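Local coordinates for protein phytase (Citrobacter braakii, PDB 3ZHC) that belongs to branch 2 of the histidine phosphatase superfamily, a branch whose members pair an alpha/beta domain with a smaller, largely helical one, at residues V33-R38 with L318-G323; T55-P60 with V253-I258; V355-K360 with Q370-Y375. The protein carries 2 engineered substitutions. All blocks are in the same frame, centred on the assembly; numbering follows the deposited sequence.

Interactions 1 and 3 share one mixed sheet, with centres 11 Å apart, whereas interaction 2 joins two loops about 14 Å from interaction 1 at the nearest atoms. Strands 28-38 and 353-361 are neighbours in the sheet, joined by a probable hydrogen bond from Phe356 N to Val34 O (2.8 Å) and by packing of Val33 on Val355. Interaction 2 lies on the other side of the chain's centre, its own centre 38 Å from that of interaction 3; along the chain it is nested within the loop that interaction 1 closes. A formic acid molecule, probably from the crystallisation liquor although such molecules can mark pockets, lies about 6 Å from the side chain of Arg38 in interaction 1.

Interaction 1. Residues V33-R38 with L318-G323; sequences VVIVSR and LLFIAG
Phe320 holds CG anti to its backbone N (chi1 180°), which slants the ring across to Ile35 and Ser37 on the neighbouring strand. Ile35 likewise sets CG2 anti to its own N, and this methyl meets the ring obliquely, 3.6 Å from Phe320 CD1. Farther along, Ser37 CB presses to 3.3 Å from Phe320 CZ, a tight fit for two carbons. On the same face Leu318 CD1 touches two aliphatic neighbours, 3.6 Å from Ile35 CD1 and 3.9 Å from Val33 CG1. Phe88 of helix 71-90 packs on this group, and Phe122 stacks on Phe320. The reverse face, with Val34, Leu319 and Ile321, is more loosely matched across the strands and is covered by helix 282-301. Five backbone hydrogen bonds join the parallel strands in unbroken register, ending with Gly323 N to Ser37 O at 2.6 Å. Arg38, the last residue of its strand, is buried, and its guanidinium forms salt bridges with Glu240, Asp325 and Asp346 and a hydrogen bond to the carbonyl of Thr348. A parallel strand ending in the arginine of the Arg-His-Gly signature is characteristic of the alpha/beta core of histidine phosphatases.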
# COMPACT_ATOMS: atom_id res chain seq x y z
N VAL B 33 -3.50 -12.95 27.56
CA VAL B 33 -3.83 -12.11 26.41
C VAL B 33 -4.40 -10.76 26.86
O VAL B 33 -5.17 -10.69 27.80
CB VAL B 33 -4.83 -12.81 25.41
CG1 VAL B 33 -5.22 -11.87 24.23
CG2 VAL B 33 -4.23 -14.10 24.86
N VAL B 34 -4.00 -9.71 26.17
CA VAL B 34 -4.60 -8.40 26.33
C VAL B 34 -5.09 -8.02 24.96
O VAL B 34 -4.35 -8.12 24.00
CB VAL B 34 -3.64 -7.34 26.87
CG1 VAL B 34 -4.36 -5.97 27.00
CG2 VAL B 34 -3.08 -7.75 28.20
N ILE B 35 -6.36 -7.60 24.88
CA ILE B 35 -6.97 -7.12 23.65
C ILE B 35 -7.35 -5.68 23.83
O ILE B 35 -8.05 -5.35 24.80
CB ILE B 35 -8.24 -7.94 23.27
CG1 ILE B 35 -7.88 -9.40 23.00
CG2 ILE B 35 -8.95 -7.32 22.03
CD1 ILE B 35 -9.12 -10.32 22.72
N VAL B 36 -6.88 -4.81 22.93
CA VAL B 36 -7.36 -3.43 22.85
C VAL B 36 -8.24 -3.41 21.61
O VAL B 36 -7.75 -3.55 20.48
CB VAL B 36 -6.24 -2.40 22.73
CG1 VAL B 36 -6.83 -1.02 22.62
CG2 VAL B 36 -5.32 -2.48 23.91
N SER B 37 -9.55 -3.26 21.81
CA SER B 37 -10.54 -3.28 20.72
C SER B 37 -11.15 -1.93 20.49
O SER B 37 -11.44 -1.19 21.45
CB SER B 37 -11.66 -4.25 21.06
OG SER B 37 -12.64 -4.32 20.02
N ARG B 38 -11.35 -1.61 19.21
CA ARG B 38 -12.17 -0.50 18.83
C ARG B 38 -13.60 -0.98 19.01
O ARG B 38 -13.91 -2.17 18.81
CB ARG B 38 -11.99 -0.10 17.35
CG ARG B 38 -12.85 1.12 16.93
CD ARG B 38 -12.83 1.40 15.48
NE ARG B 38 -13.75 2.49 15.16
CZ ARG B 38 -14.08 2.89 13.91
NH1 ARG B 38 -13.57 2.31 12.82
NH2 ARG B 38 -14.95 3.89 13.77
N LEU B 318 -7.37 -13.25 30.05
CA LEU B 318 -7.85 -12.38 28.99
C LEU B 318 -8.35 -11.08 29.58
O LEU B 318 -9.30 -11.09 30.35
CB LEU B 318 -8.97 -13.07 28.19
CG LEU B 318 -9.70 -12.27 27.10
CD1 LEU B 318 -8.72 -11.81 26.02
CD2 LEU B 318 -10.81 -13.09 26.50
N LEU B 319 -7.69 -9.97 29.23
CA LEU B 319 -8.12 -8.62 29.57
C LEU B 319 -8.56 -8.00 28.24
O LEU B 319 -7.73 -7.83 27.35
CB LEU B 319 -6.99 -7.81 30.22
CG LEU B 319 -7.24 -6.33 30.53
CD1 LEU B 319 -8.33 -6.14 31.57
CD2 LEU B 319 -5.94 -5.62 30.99
N PHE B 320 -9.85 -7.69 28.10
CA PHE B 320 -10.40 -7.08 26.88
C PHE B 320 -10.69 -5.63 27.19
O PHE B 320 -11.39 -5.33 28.15
CB PHE B 320 -11.67 -7.82 26.46
CG PHE B 320 -12.33 -7.27 25.22
CD1 PHE B 320 -11.95 -7.72 23.96
CD2 PHE B 320 -13.35 -6.28 25.31
CE1 PHE B 320 -12.57 -7.22 22.79
CE2 PHE B 320 -13.97 -5.77 24.14
CZ PHE B 320 -13.58 -6.24 22.89
N ILE B 321 -10.13 -4.72 26.38
CA ILE B 321 -10.27 -3.27 26.59
C ILE B 321 -10.97 -2.64 25.37
O ILE B 321 -10.44 -2.68 24.26
CB ILE B 321 -8.90 -2.59 26.86
CG1 ILE B 321 -8.16 -3.28 28.01
CG2 ILE B 321 -9.09 -1.08 27.18
CD1 ILE B 321 -6.86 -2.58 28.43
N ALA B 322 -12.17 -2.07 25.61
CA ALA B 322 -12.99 -1.43 24.56
C ALA B 322 -12.72 0.08 24.49
O ALA B 322 -13.11 0.85 25.39
CB ALA B 322 -14.47 -1.70 24.81
N GLY B 323 -12.06 0.48 23.41
CA GLY B 323 -11.75 1.86 23.13
C GLY B 323 -12.22 2.26 21.75
O GLY B 323 -13.24 1.77 21.27

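Interaction 2. Residues T55-P60 with V253-I258; sequences TPDQWP and VAWGRI
Trp255, which meets Asp57, Gln58 and Trp59, is the middle one of three consecutive residues with positive phi (57° at Trp255 itself), so its large side chain projects from a left-handed piece of backbone. Gly256 N and Arg257 N bond back to the carbonyls of Val253 and Ala254, tightening that turn. The indole is then met in three ways. Its NE1 gives a fairly straight hydrogen bond, 2.9 Å to Gln58 O, nearly in the ring plane but reaching the acceptor from above its carbonyl plane. Asp57 CB lies over the five-membered ring as a CH-pi contact, 3.6 Å from Trp255 CD1. At the far end Trp255 CH2 points into the face of Trp59 in an edge-to-face pair, 3.7 Å from Trp59 CH2, with the ring planes at 64°. Past the indole, the extended Arg257 brings both terminal nitrogens end-on to one oxygen: Asp57 OD2 lies 2.8 Å from Arg257 NH1 and 2.7 Å from Arg257 NH2, both on the same side of the carboxylate plane. Arg257 NH1 also bonds to the carbonyl of Val191, tying the salt bridge to helix 182-192. Thr55 OG1 hydrogen-bonds the carbonyl of Leu192 at that helix's end and accepts from Asp57 N; this ST turn is part of an arrangement joining two interhelical loops through a tryptophan pair and a salt bridge.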
# COMPACT_ATOMS: atom_id res chain seq x y z
N THR B 55 -22.91 17.53 -1.10
CA THR B 55 -23.55 16.62 -2.05
C THR B 55 -24.97 17.08 -2.35
O THR B 55 -25.65 17.57 -1.45
CB THR B 55 -23.56 15.17 -1.53
OG1 THR B 55 -24.26 14.33 -2.46
CG2 THR B 55 -24.20 15.06 -0.11
N PRO B 56 -25.43 16.95 -3.63
CA PRO B 56 -26.84 17.24 -3.92
C PRO B 56 -27.80 16.16 -3.39
O PRO B 56 -29.00 16.37 -3.37
CB PRO B 56 -26.87 17.27 -5.45
CG PRO B 56 -25.78 16.35 -5.85
CD PRO B 56 -24.70 16.58 -4.86
N ASP B 57 -27.27 15.02 -2.96
CA ASP B 57 -28.10 13.93 -2.43
C ASP B 57 -28.33 14.08 -0.93
O ASP B 57 -27.73 14.93 -0.30
CB ASP B 57 -27.46 12.61 -2.80
CG ASP B 57 -27.34 12.45 -4.31
OD1 ASP B 57 -28.38 12.29 -4.96
OD2 ASP B 57 -26.23 12.49 -4.85
N GLN B 58 -29.21 13.23 -0.39
CA GLN B 58 -29.56 13.20 1.04
C GLN B 58 -28.89 12.03 1.70
O GLN B 58 -28.80 10.94 1.12
CB GLN B 58 -31.08 13.08 1.25
CG GLN B 58 -31.87 14.35 1.02
CD GLN B 58 -32.01 14.71 -0.44
OE1 GLN B 58 -32.47 13.89 -1.26
NE2 GLN B 58 -31.61 15.94 -0.80
N TRP B 59 -28.43 12.23 2.94
CA TRP B 59 -27.76 11.17 3.70
C TRP B 59 -28.78 10.19 4.32
O TRP B 59 -29.80 10.63 4.84
CB TRP B 59 -26.89 11.76 4.80
CG TRP B 59 -25.70 12.48 4.25
CD1 TRP B 59 -25.62 13.81 3.91
CD2 TRP B 59 -24.44 11.92 3.98
NE1 TRP B 59 -24.37 14.10 3.44
CE2 TRP B 59 -23.62 12.96 3.47
CE3 TRP B 59 -23.90 10.63 4.12
CZ2 TRP B 59 -22.29 12.74 3.10
CZ3 TRP B 59 -22.57 10.42 3.74
CH2 TRP B 59 -21.78 11.47 3.24
N PRO B 60 -28.50 8.85 4.25
CA PRO B 60 -29.33 7.88 4.95
C PRO B 60 -29.30 8.13 6.45
O PRO B 60 -28.24 8.49 6.99
CB PRO B 60 -28.66 6.51 4.64
CG PRO B 60 -27.76 6.74 3.56
CD PRO B 60 -27.43 8.18 3.48
N VAL B 253 -25.46 2.13 -0.03
CA VAL B 253 -24.23 2.70 0.52
C VAL B 253 -23.68 3.70 -0.46
O VAL B 253 -23.48 3.38 -1.62
CB VAL B 253 -23.16 1.61 0.78
CG1 VAL B 253 -21.88 2.22 1.33
CG2 VAL B 253 -23.69 0.54 1.73
N ALA B 254 -23.45 4.93 0.02
CA ALA B 254 -22.89 6.01 -0.79
C ALA B 254 -23.65 6.21 -2.13
O ALA B 254 -23.03 6.43 -3.19
CB ALA B 254 -21.38 5.75 -1.03
N TRP B 255 -24.99 6.13 -2.06
CA TRP B 255 -25.88 6.31 -3.21
C TRP B 255 -25.56 5.31 -4.38
O TRP B 255 -25.78 5.61 -5.54
CB TRP B 255 -25.85 7.78 -3.67
CG TRP B 255 -26.07 8.73 -2.52
CD1 TRP B 255 -27.27 9.07 -1.96
CD2 TRP B 255 -25.07 9.45 -1.78
NE1 TRP B 255 -27.08 9.95 -0.93
CE2 TRP B 255 -25.74 10.20 -0.79
CE3 TRP B 255 -23.67 9.53 -1.86
CZ2 TRP B 255 -25.05 11.03 0.12
CZ3 TRP B 255 -22.97 10.36 -0.95
CH2 TRP B 255 -23.66 11.09 0.02
N GLY B 256 -25.05 4.12 -4.00
CA GLY B 256 -24.64 3.06 -4.92
C GLY B 256 -23.48 3.38 -5.84
O GLY B 256 -23.33 2.73 -6.86
N ARG B 257 -22.66 4.37 -5.48
CA ARG B 257 -21.56 4.87 -6.36
C ARG B 257 -20.14 4.34 -6.09
O ARG B 257 -19.22 4.73 -6.79
CB ARG B 257 -21.55 6.40 -6.33
CG ARG B 257 -22.77 7.04 -6.96
CD ARG B 257 -22.89 8.48 -6.53
NE ARG B 257 -24.15 9.08 -6.91
CZ ARG B 257 -24.67 10.19 -6.37
NH1 ARG B 257 -24.05 10.87 -5.39
NH2 ARG B 257 -25.85 10.63 -6.82
N ILE B 258 -19.96 3.47 -5.09
CA ILE B 258 -18.62 2.87 -4.82
C ILE B 258 -18.53 1.55 -5.62
O ILE B 258 -19.35 0.65 -5.40
CB ILE B 258 -18.36 2.60 -3.32
CG1 ILE B 258 -18.56 3.88 -2.51
CG2 ILE B 258 -16.94 2.05 -3.11
CD1 ILE B 258 -18.20 3.75 -1.04

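Interaction 3. Residues V355-K360 with Q370-Y375; sequences VFEKWK and QVSFVY
Val355 and Ser372 exchange a pair of backbone hydrogen bonds, and Glu357 and Gln370 exchange another, so that both are hydrogen-bonded pairs of an antiparallel ladder. The bond from Val355 N to Ser372 O is 2.8 Å long and almost perfectly straight (178°). Between these pairs lies the non-hydrogen-bonded pair of Phe356 and Val371, where Val371 CA approaches Val355 O to 3.3 Å in a CA-H...O contact. A side-chain bond runs along one strand: Trp359 NE1 donates to Glu357 OE1 over 2.9 Å, and the oxygen is met on its anti side, close to the carboxylate plane and close to the indole plane. The other oxygen, Glu357 OE2, forms a salt bridge with Lys395 of strand 394-398. With one oxygen bound by the indole and the other by a lysine, the carboxylate's rotation is largely fixed, and the nearby positive charge would probably favour its ionised form.

The CB of Gln370 approaches the indole obliquely, 4.0 Å from Trp359 CD1, on a diagonal across the ladder. A second diagonal, at the other end, brings Val355 CG2 to 3.8 Å from Val374 CG2; both valines also touch Gln84 of helix 71-90. On the opposite face Phe356 and Val371 run side by side, pointing the same way. Phe356 places CG anti to its carbonyl carbon (chi1 -59°), and its ring flank reaches the valine obliquely, CD2 lying 4.0 Å from Val371 CG2. The directions of the segments 355-360 and 370-375 differ by 149°, a marked twist away from exact antiparallelism. The whole is a twisted beta hairpin, continuing the mixed central sheet outward from strand 28-38 toward strand 394-398.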
# COMPACT_ATOMS: atom_id res chain seq x y z
N VAL B 355 -4.11 -7.44 19.45
CA VAL B 355 -4.01 -8.56 20.40
C VAL B 355 -2.56 -8.77 20.84
O VAL B 355 -1.70 -8.99 20.01
CB VAL B 355 -4.58 -9.86 19.77
CG1 VAL B 355 -4.49 -11.03 20.73
CG2 VAL B 355 -6.02 -9.65 19.33
N PHE B 356 -2.32 -8.69 22.15
CA PHE B 356 -1.02 -8.91 22.76
C PHE B 356 -1.10 -10.25 23.49
O PHE B 356 -1.82 -10.37 24.48
CB PHE B 356 -0.67 -7.77 23.72
CG PHE B 356 -0.63 -6.41 23.07
CD1 PHE B 356 -1.80 -5.64 22.94
CD2 PHE B 356 0.57 -5.89 22.59
CE1 PHE B 356 -1.76 -4.35 22.33
CE2 PHE B 356 0.61 -4.61 21.98
CZ PHE B 356 -0.56 -3.85 21.85
N GLU B 357 -0.36 -11.25 22.99
CA GLU B 357 -0.35 -12.61 23.52
C GLU B 357 0.95 -12.93 24.24
O GLU B 357 2.00 -12.70 23.70
CB GLU B 357 -0.51 -13.61 22.37
CG GLU B 357 -1.86 -13.58 21.68
CD GLU B 357 -1.87 -14.32 20.35
OE1 GLU B 357 -0.89 -15.03 20.03
OE2 GLU B 357 -2.85 -14.17 19.60
N LYS B 358 0.86 -13.46 25.47
CA LYS B 358 2.02 -13.92 26.25
C LYS B 358 2.14 -15.44 26.09
O LYS B 358 1.28 -16.18 26.58
CB LYS B 358 1.90 -13.54 27.71
CG LYS B 358 3.16 -13.87 28.56
CD LYS B 358 2.96 -13.40 29.97
CE LYS B 358 4.10 -13.77 30.84
NZ LYS B 358 3.78 -13.47 32.29
N TRP B 359 3.21 -15.87 25.41
CA TRP B 359 3.52 -17.28 25.20
C TRP B 359 4.70 -17.70 26.08
O TRP B 359 5.69 -16.95 26.19
CB TRP B 359 3.86 -17.53 23.74
CG TRP B 359 2.74 -17.36 22.82
CD1 TRP B 359 2.32 -16.20 22.23
CD2 TRP B 359 1.86 -18.38 22.36
NE1 TRP B 359 1.23 -16.44 21.43
CE2 TRP B 359 0.92 -17.77 21.49
CE3 TRP B 359 1.76 -19.77 22.60
CZ2 TRP B 359 -0.11 -18.50 20.85
CZ3 TRP B 359 0.73 -20.50 21.96
CH2 TRP B 359 -0.18 -19.86 21.10
N LYS B 360 4.61 -18.89 26.70
CA LYS B 360 5.70 -19.47 27.49
C LYS B 360 6.31 -20.60 26.67
O LYS B 360 5.59 -21.51 26.25
CB LYS B 360 5.23 -20.01 28.84
CG LYS B 360 6.39 -20.48 29.77
CD LYS B 360 5.90 -21.10 31.09
CE LYS B 360 5.34 -22.52 30.89
NZ LYS B 360 5.01 -23.21 32.21
N GLN B 370 3.63 -12.03 21.42
CA GLN B 370 3.23 -11.94 20.00
C GLN B 370 2.13 -10.91 19.86
O GLN B 370 1.21 -10.86 20.69
CB GLN B 370 2.74 -13.29 19.46
CG GLN B 370 2.72 -13.30 17.91
CD GLN B 370 2.37 -14.63 17.35
OE1 GLN B 370 1.34 -15.21 17.68
NE2 GLN B 370 3.24 -15.14 16.46
N VAL B 371 2.22 -10.08 18.81
CA VAL B 371 1.27 -9.02 18.55
C VAL B 371 0.55 -9.30 17.23
O VAL B 371 1.19 -9.57 16.21
CB VAL B 371 1.95 -7.63 18.47
CG1 VAL B 371 0.88 -6.51 18.36
CG2 VAL B 371 2.83 -7.39 19.66
N SER B 372 -0.79 -9.23 17.26
CA SER B 372 -1.62 -9.48 16.09
C SER B 372 -2.72 -8.45 15.96
O SER B 372 -3.04 -7.75 16.93
CB SER B 372 -2.27 -10.86 16.20
OG SER B 372 -1.30 -11.87 16.25
N PHE B 373 -3.29 -8.35 14.76
CA PHE B 373 -4.49 -7.55 14.56
C PHE B 373 -5.60 -8.47 14.07
O PHE B 373 -5.50 -9.01 12.98
CB PHE B 373 -4.30 -6.36 13.60
CG PHE B 373 -5.37 -5.29 13.79
CD1 PHE B 373 -6.59 -5.40 13.16
CD2 PHE B 373 -5.14 -4.20 14.65
CE1 PHE B 373 -7.58 -4.41 13.35
CE2 PHE B 373 -6.13 -3.22 14.84
CZ PHE B 373 -7.34 -3.33 14.20
N VAL B 374 -6.64 -8.65 14.90
CA VAL B 374 -7.80 -9.51 14.58
C VAL B 374 -8.99 -8.60 14.20
O VAL B 374 -9.32 -7.66 14.93
CB VAL B 374 -8.16 -10.45 15.75
CG1 VAL B 374 -9.40 -11.25 15.44
CG2 VAL B 374 -6.99 -11.36 16.04
N TYR B 375 -9.62 -8.91 13.06
CA TYR B 375 -10.67 -8.08 12.48
C TYR B 375 -11.58 -8.90 11.57
O TYR B 375 -11.31 -10.06 11.29
CB TYR B 375 -10.01 -6.99 11.64
CG TYR B 375 -9.37 -7.55 10.36
CD1 TYR B 375 -8.15 -8.28 10.40
CD2 TYR B 375 -9.99 -7.37 9.11
CE1 TYR B 375 -7.58 -8.80 9.21
CE2 TYR B 375 -9.43 -7.88 7.92
CZ TYR B 375 -8.23 -8.59 7.97
OH TYR B 375 -7.70 -9.07 6.83